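Local structure of SxtG (Microseira wollei, 6U1R) at residues 264-269 with 365-370; 276-281 with 319-324. The protein is an amidinotransferase of the saxitoxin biosynthetic pathway, and probably transfers an amidino group by way of a cysteine-bound intermediate. All coordinates share one frame; numbering follows the deposited sequence.

Contact 1 (264-269 with 365-370)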
ATOM      1  N   HIS A 264      -8.213  14.094 -12.491  1.00 14.97           N
ATOM      2  CA  HIS A 264      -7.288  13.536 -13.477  1.00 13.13           C
ATOM      3  C   HIS A 264      -6.793  14.621 -14.424  1.00 14.02           C
ATOM      4  O   HIS A 264      -7.513  15.579 -14.726  1.00 14.90           O
ATOM      5  CB  HIS A 264      -7.906  12.350 -14.237  1.00 13.78           C
ATOM      6  CG  HIS A 264      -8.386  11.271 -13.320  1.00 14.58           C
ATOM      7  ND1 HIS A 264      -9.450  10.445 -13.617  1.00 15.20           N
ATOM      8  CD2 HIS A 264      -7.963  10.912 -12.083  1.00 15.50           C
ATOM      9  CE1 HIS A 264      -9.669   9.634 -12.596  1.00 16.57           C
ATOM     10  NE2 HIS A 264      -8.767   9.881 -11.662  1.00 14.95           N
ATOM     11  N   ILE A 265      -5.527  14.503 -14.823  1.00 12.76           N
ATOM     12  CA  ILE A 265      -4.832  15.547 -15.578  1.00 13.00           C
ATOM     13  C   ILE A 265      -4.796  15.266 -17.084  1.00 13.88           C
ATOM     14  O   ILE A 265      -4.365  16.143 -17.862  1.00 13.98           O
ATOM     15  CB  ILE A 265      -3.404  15.729 -15.007  1.00 11.37           C
ATOM     16  CG1 ILE A 265      -2.846  17.144 -15.268  1.00 14.74           C
ATOM     17  CG2 ILE A 265      -2.435  14.624 -15.511  1.00 12.96           C
ATOM     18  CD1 ILE A 265      -1.507  17.428 -14.520  1.00 14.70           C
ATOM     19  N   ASP A 266      -5.248  14.091 -17.528  1.00 12.93           N
ATOM     20  CA  ASP A 266      -4.992  13.664 -18.897  1.00 14.58           C
ATOM     21  C   ASP A 266      -6.084  14.116 -19.884  1.00 13.14           C
ATOM     22  O   ASP A 266      -6.193  13.556 -20.983  1.00 13.62           O
ATOM     23  CB  ASP A 266      -4.716  12.142 -18.963  1.00 13.42           C
ATOM     24  CG  ASP A 266      -5.743  11.257 -18.261  1.00 15.15           C
ATOM     25  OD1 ASP A 266      -6.614  11.743 -17.524  1.00 15.69           O
ATOM     26  OD2 ASP A 266      -5.631   9.998 -18.446  1.00 15.91           O
ATOM     27  N   THR A 267      -6.850  15.159 -19.536  1.00 12.52           N
ATOM     28  CA  THR A 267      -7.482  16.041 -20.513  1.00 12.97           C
ATOM     29  C   THR A 267      -7.014  17.484 -20.348  1.00 14.20           C
ATOM     30  O   THR A 267      -7.610  18.390 -20.946  1.00 15.16           O
ATOM     31  CB  THR A 267      -9.019  15.996 -20.439  1.00 15.26           C
ATOM     32  OG1 THR A 267      -9.480  16.438 -19.164  1.00 15.99           O
ATOM     33  CG2 THR A 267      -9.540  14.609 -20.702  1.00 15.27           C
ATOM     34  N   THR A 268      -5.935  17.712 -19.587  1.00 13.48           N
ATOM     35  CA  THR A 268      -5.425  19.041 -19.265  1.00 13.51           C
ATOM     36  C   THR A 268      -4.018  19.261 -19.794  1.00 15.48           C
ATOM     37  O   THR A 268      -3.756  20.284 -20.466  1.00 16.49           O
ATOM     38  CB  THR A 268      -5.455  19.257 -17.734  1.00 14.51           C
ATOM     39  OG1 THR A 268      -6.811  19.202 -17.243  1.00 16.25           O
ATOM     40  CG2 THR A 268      -4.812  20.596 -17.335  1.00 16.10           C
ATOM     41  N   LEU A 269      -3.107  18.317 -19.526  1.00 14.81           N
ATOM     42  CA  LEU A 269      -1.683  18.447 -19.839  1.00 15.31           C
ATOM     43  C   LEU A 269      -1.220  17.082 -20.333  1.00 15.78           C
ATOM     44  O   LEU A 269      -1.147  16.138 -19.536  1.00 17.15           O
ATOM     45  CB  LEU A 269      -0.904  18.882 -18.596  1.00 15.79           C
ATOM     46  CG  LEU A 269       0.529  19.369 -18.801  1.00 17.88           C
ATOM     47  CD1 LEU A 269       0.571  20.799 -19.320  1.00 19.75           C
ATOM     48  CD2 LEU A 269       1.316  19.229 -17.517  1.00 19.43           C
ATOM     49  N   SER A 365     -11.147   7.796 -21.859  1.00 15.14           N
ATOM     50  CA  SER A 365     -10.924   7.477 -23.263  1.00 13.80           C
ATOM     51  C   SER A 365      -9.609   6.700 -23.345  1.00 13.58           C
ATOM     52  O   SER A 365      -9.269   5.991 -22.394  1.00 14.27           O
ATOM     53  CB  SER A 365     -10.925   8.747 -24.124  1.00 15.70           C
ATOM     54  OG  SER A 365     -10.903   8.432 -25.512  1.00 15.21           O
ATOM     55  N   PHE A 366      -8.854   6.825 -24.446  1.00 13.91           N
ATOM     56  CA  PHE A 366      -7.775   5.868 -24.730  1.00 13.20           C
ATOM     57  C   PHE A 366      -6.694   5.869 -23.645  1.00 12.94           C
ATOM     58  O   PHE A 366      -6.208   4.808 -23.232  1.00 14.06           O
ATOM     59  CB  PHE A 366      -7.126   6.175 -26.086  1.00 12.77           C
ATOM     60  CG  PHE A 366      -8.111   6.312 -27.209  1.00 13.49           C
ATOM     61  CD1 PHE A 366      -8.802   5.204 -27.686  1.00 13.22           C
ATOM     62  CD2 PHE A 366      -8.363   7.561 -27.778  1.00 14.21           C
ATOM     63  CE1 PHE A 366      -9.720   5.338 -28.712  1.00 14.71           C
ATOM     64  CE2 PHE A 366      -9.261   7.700 -28.790  1.00 14.86           C
ATOM     65  CZ  PHE A 366      -9.946   6.596 -29.266  1.00 15.10           C
ATOM     66  N   HIS A 367      -6.249   7.053 -23.219  1.00 12.70           N
ATOM     67  CA  HIS A 367      -5.204   7.103 -22.205  1.00 12.38           C
ATOM     68  C   HIS A 367      -5.705   6.548 -20.871  1.00 12.75           C
ATOM     69  O   HIS A 367      -4.990   5.794 -20.205  1.00 13.02           O
ATOM     70  CB  HIS A 367      -4.679   8.537 -22.077  1.00 12.69           C
ATOM     71  CG  HIS A 367      -3.448   8.679 -21.229  1.00 12.60           C
ATOM     72  ND1 HIS A 367      -3.492   9.138 -19.929  1.00 13.48           N
ATOM     73  CD2 HIS A 367      -2.139   8.460 -21.504  1.00 13.33           C
ATOM     74  CE1 HIS A 367      -2.268   9.190 -19.436  1.00 13.27           C
ATOM     75  NE2 HIS A 367      -1.425   8.781 -20.369  1.00 13.61           N
ATOM     76  N   CYS A 368      -6.940   6.884 -20.479  1.00 13.67           N
ATOM     77  CA  CYS A 368      -7.519   6.366 -19.236  1.00 13.46           C
ATOM     78  C   CYS A 368      -7.648   4.849 -19.264  1.00 13.93           C
ATOM     79  O   CYS A 368      -7.511   4.189 -18.229  1.00 13.54           O
ATOM     80  CB  CYS A 368      -8.909   6.950 -19.006  1.00 14.25           C
ATOM     81  SG  CYS A 368      -8.898   8.697 -18.697  1.00 15.67           S
ATOM     82  N   ALA A 369      -7.998   4.302 -20.430  1.00 13.03           N
ATOM     83  CA  ALA A 369      -8.318   2.903 -20.618  1.00 13.73           C
ATOM     84  C   ALA A 369      -7.087   2.017 -20.687  1.00 13.35           C
ATOM     85  O   ALA A 369      -7.247   0.799 -20.829  1.00 14.32           O
ATOM     86  CB  ALA A 369      -9.146   2.729 -21.900  1.00 13.96           C
ATOM     87  N   THR A 370      -5.881   2.576 -20.555  1.00 13.75           N
ATOM     88  CA  THR A 370      -4.660   1.798 -20.712  1.00 14.17           C
ATOM     89  C   THR A 370      -3.677   2.039 -19.577  1.00 12.98           C
ATOM     90  O   THR A 370      -3.676   3.089 -18.929  1.00 13.82           O
ATOM     91  CB  THR A 370      -3.960   2.128 -22.048  1.00 14.13           C
ATOM     92  OG1 THR A 370      -3.749   3.545 -22.146  1.00 13.86           O
ATOM     93  CG2 THR A 370      -4.783   1.600 -23.220  1.00 14.42           C
TER
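D266 and H367 join two loops that carry predicted active-site residues by a buried histidine-carboxylate hydrogen bond, close to the centre of the chain. Loop 264-269 runs into strand 269-273, and loop 365-370 runs into strand 370-375. The setting is the predicted active site of the amidinotransferase fold. H264 and C368 are predicted active-site residues, C368 as the carrier of the amidino-cysteine intermediate.

The bond runs from ND1 of H367 to OD2 of D266, at 2.7 Å. It is nearly straight, with an N-H...O angle of 172°. OD2 lies at the edge of the imidazole, in the ring plane, and accepts through its anti lone pair. The carboxylate itself is turned steeply against the ring, with the two planes 74° apart. H367 CG is anti to the backbone N (chi1 -170°), which carries the ring out from its loop to D266. NE2 of H367 is bonded to E33. The ring is thus held through both nitrogens, and its rotation is fixed between two carboxylates.

The thiol of C368 sits beside the same carboxylate. Its SG is 3.5 Å from OD2 of D266. One carboxylate oxygen therefore lies near both ND1 of H367 and SG of C368. NE2 of H264 hydrogen-bonds to D215, another predicted active-site residue.

Both loops are shaped by their own backbone bonds. O of I265 accepts from N of T268 and from N of L269. H367 to T370 form a type I beta turn, and N of A369, inside the turn, bonds back to O of S365 at 2.9 Å.

Contact 2 (276-281 with 319-324)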
ATOM      1  N   LYS A 276       7.321  18.338 -26.972  1.00 16.70           N
ATOM      2  CA  LYS A 276       5.959  18.585 -27.463  1.00 16.54           C
ATOM      3  C   LYS A 276       4.935  18.229 -26.388  1.00 15.06           C
ATOM      4  O   LYS A 276       4.808  17.061 -26.024  1.00 16.40           O
ATOM      5  CB  LYS A 276       5.674  17.752 -28.719  1.00 17.15           C
ATOM      6  CG  LYS A 276       6.705  17.891 -29.843  1.00 20.93           C
ATOM      7  CD  LYS A 276       6.732  19.291 -30.403  1.00 22.09           C
ATOM      8  CE  LYS A 276       7.879  19.467 -31.411  1.00 29.37           C
ATOM      9  NZ  LYS A 276       7.681  18.599 -32.586  1.00 32.17           N
ATOM     10  N   ILE A 277       4.167  19.210 -25.923  1.00 15.44           N
ATOM     11  CA  ILE A 277       3.169  18.969 -24.888  1.00 14.35           C
ATOM     12  C   ILE A 277       1.863  19.656 -25.269  1.00 16.36           C
ATOM     13  O   ILE A 277       1.845  20.846 -25.603  1.00 15.74           O
ATOM     14  CB  ILE A 277       3.686  19.414 -23.504  1.00 15.64           C
ATOM     15  CG1 ILE A 277       2.720  19.004 -22.387  1.00 14.74           C
ATOM     16  CG2 ILE A 277       4.034  20.914 -23.475  1.00 15.36           C
ATOM     17  CD1 ILE A 277       3.392  18.998 -21.016  1.00 17.00           C
ATOM     18  N   LEU A 278       0.780  18.885 -25.235  1.00 15.25           N
ATOM     19  CA  LEU A 278      -0.561  19.327 -25.588  1.00 14.05           C
ATOM     20  C   LEU A 278      -1.264  19.899 -24.360  1.00 16.67           C
ATOM     21  O   LEU A 278      -1.311  19.246 -23.306  1.00 15.24           O
ATOM     22  CB  LEU A 278      -1.328  18.125 -26.140  1.00 16.51           C
ATOM     23  CG  LEU A 278      -2.775  18.240 -26.616  1.00 15.45           C
ATOM     24  CD1 LEU A 278      -2.855  19.096 -27.860  1.00 15.75           C
ATOM     25  CD2 LEU A 278      -3.339  16.850 -26.898  1.00 15.52           C
ATOM     26  N   VAL A 279      -1.842  21.102 -24.499  1.00 15.30           N
ATOM     27  CA  VAL A 279      -2.403  21.822 -23.365  1.00 15.02           C
ATOM     28  C   VAL A 279      -3.837  22.254 -23.654  1.00 15.14           C
ATOM     29  O   VAL A 279      -4.168  22.672 -24.769  1.00 16.33           O
ATOM     30  CB  VAL A 279      -1.529  23.041 -23.004  1.00 19.06           C
ATOM     31  CG1 VAL A 279      -2.159  23.819 -21.902  1.00 23.31           C
ATOM     32  CG2 VAL A 279      -0.143  22.571 -22.622  1.00 18.13           C
ATOM     33  N   ASN A 280      -4.678  22.145 -22.635  1.00 14.85           N
ATOM     34  CA  ASN A 280      -6.086  22.498 -22.720  1.00 14.92           C
ATOM     35  C   ASN A 280      -6.237  24.006 -22.557  1.00 16.33           C
ATOM     36  O   ASN A 280      -5.854  24.539 -21.512  1.00 17.36           O
ATOM     37  CB  ASN A 280      -6.838  21.748 -21.609  1.00 14.12           C
ATOM     38  CG  ASN A 280      -8.324  22.005 -21.611  1.00 18.39           C
ATOM     39  OD1 ASN A 280      -8.785  23.135 -21.810  1.00 17.11           O
ATOM     40  ND2 ASN A 280      -9.097  20.946 -21.353  1.00 15.96           N
ATOM     41  N   PRO A 281      -6.790  24.729 -23.541  1.00 15.96           N
ATOM     42  CA  PRO A 281      -6.797  26.199 -23.440  1.00 18.86           C
ATOM     43  C   PRO A 281      -7.755  26.748 -22.394  1.00 20.25           C
ATOM     44  O   PRO A 281      -7.601  27.909 -21.993  1.00 21.96           O
ATOM     45  CB  PRO A 281      -7.199  26.647 -24.852  1.00 20.49           C
ATOM     46  CG  PRO A 281      -8.055  25.573 -25.353  1.00 19.57           C
ATOM     47  CD  PRO A 281      -7.450  24.271 -24.772  1.00 16.02           C
ATOM     48  N   ALA A 319     -12.620  15.646 -23.777  1.00 16.84           N
ATOM     49  CA  ALA A 319     -12.186  14.257 -23.865  1.00 16.66           C
ATOM     50  C   ALA A 319     -11.224  14.005 -25.023  1.00 15.61           C
ATOM     51  O   ALA A 319     -10.510  12.991 -25.006  1.00 16.53           O
ATOM     52  CB  ALA A 319     -13.400  13.335 -24.004  1.00 19.35           C
ATOM     53  N   GLY A 320     -11.189  14.888 -26.027  1.00 14.67           N
ATOM     54  CA  GLY A 320     -10.340  14.678 -27.187  1.00 14.90           C
ATOM     55  C   GLY A 320      -8.856  14.690 -26.882  1.00 15.52           C
ATOM     56  O   GLY A 320      -8.071  14.140 -27.671  1.00 15.84           O
ATOM     57  N   LEU A 321      -8.446  15.331 -25.775  1.00 12.78           N
ATOM     58  CA  LEU A 321      -7.043  15.353 -25.366  1.00 15.23           C
ATOM     59  C   LEU A 321      -6.553  14.027 -24.785  1.00 13.60           C
ATOM     60  O   LEU A 321      -5.338  13.854 -24.635  1.00 13.19           O
ATOM     61  CB  LEU A 321      -6.799  16.471 -24.334  1.00 15.01           C
ATOM     62  CG  LEU A 321      -6.587  17.886 -24.882  1.00 16.22           C
ATOM     63  CD1 LEU A 321      -7.906  18.555 -25.206  1.00 15.92           C
ATOM     64  CD2 LEU A 321      -5.800  18.710 -23.877  1.00 18.97           C
ATOM     65  N   ASN A 322      -7.450  13.086 -24.462  1.00 14.38           N
ATOM     66  CA  ASN A 322      -7.065  11.843 -23.795  1.00 14.01           C
ATOM     67  C   ASN A 322      -6.510  10.842 -24.807  1.00 15.34           C
ATOM     68  O   ASN A 322      -6.942   9.686 -24.850  1.00 13.75           O
ATOM     69  CB  ASN A 322      -8.289  11.280 -23.060  1.00 12.89           C
ATOM     70  CG  ASN A 322      -7.944  10.295 -21.968  1.00 14.70           C
ATOM     71  OD1 ASN A 322      -8.394   9.137 -21.992  1.00 14.29           O
ATOM     72  ND2 ASN A 322      -7.204  10.760 -20.962  1.00 15.52           N
ATOM     73  N   VAL A 323      -5.525  11.274 -25.598  1.00 14.67           N
ATOM     74  CA  VAL A 323      -4.925  10.456 -26.653  1.00 14.15           C
ATOM     75  C   VAL A 323      -3.909   9.473 -26.083  1.00 13.41           C
ATOM     76  O   VAL A 323      -3.476   9.594 -24.929  1.00 13.60           O
ATOM     77  CB  VAL A 323      -4.256  11.352 -27.713  1.00 13.73           C
ATOM     78  CG1 VAL A 323      -5.309  12.180 -28.461  1.00 14.64           C
ATOM     79  CG2 VAL A 323      -3.195  12.252 -27.060  1.00 15.27           C
ATOM     80  N   LEU A 324      -3.515   8.495 -26.900  1.00 13.88           N
ATOM     81  CA  LEU A 324      -2.522   7.484 -26.528  1.00 14.10           C
ATOM     82  C   LEU A 324      -1.463   7.444 -27.622  1.00 15.13           C
ATOM     83  O   LEU A 324      -1.795   7.236 -28.791  1.00 13.85           O
ATOM     84  CB  LEU A 324      -3.151   6.093 -26.349  1.00 13.69           C
ATOM     85  CG  LEU A 324      -2.163   4.948 -26.054  1.00 14.27           C
ATOM     86  CD1 LEU A 324      -1.543   5.142 -24.690  1.00 13.25           C
ATOM     87  CD2 LEU A 324      -2.803   3.559 -26.167  1.00 14.18           C
TER
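A buried apolar contact packs L321, at the end of a 3-10 segment, on L278 of the middle strand of a three-stranded mixed sheet. That strand, 276-279, lies between 269-273 and 297-300. Segment 319-324 ends its 3-10 segment at L321 and leads into strand 324-325. No hydrogen bond joins the two segments.

The apolar packing centres on L321. The two leucine side chains meet at an angle through their branches. CD2 of L278 lies 4.0 Å from CG of L321, and CG of L278 lies 4.1 Å from CD2 of L321. L278 has CG anti to its backbone N (chi1 -180°), and this extends its branches from the strand to L321. W347 also touches L278.

The second group of contacts is between a methyl and the backbone. CD2 of L321 rests against the end of the strand, 4.1 Å from C of V279 and 3.8 Å from N of N280. The V279 side chain leaves the strand away from the turn and packs on V284 and L269.

The polar end of N280 has partners outside the two segments. OD1 of N280 accepts from N of E282 and N of F283. The amide oxygen is therefore gripped by two backbone N-H groups. Nearer the backbone, CB of N280 touches CD2 of L321 at 3.9 Å.

Along the chain, segment 264-269 comes first and leads into strand 269-273. A tight connection then brings the chain back as strand 276-279. After strand 297-300 and a long connection, 319-324 returns to 276-279, so contact 2 closes the inner loop. Segment 365-370 comes last and closes the outer loop at contact 1. The two nest and do not cross. Their centres are 8 Å apart, and asparagines bridge them. ND2 of N280 makes a probable hydrogen bond to O of T267. ND2 of N322 does the same to O of D266, and OD1 of N322 accepts from N of C368, so N322 touches both loops. Together they tie the three-stranded sheet to the predicted active site.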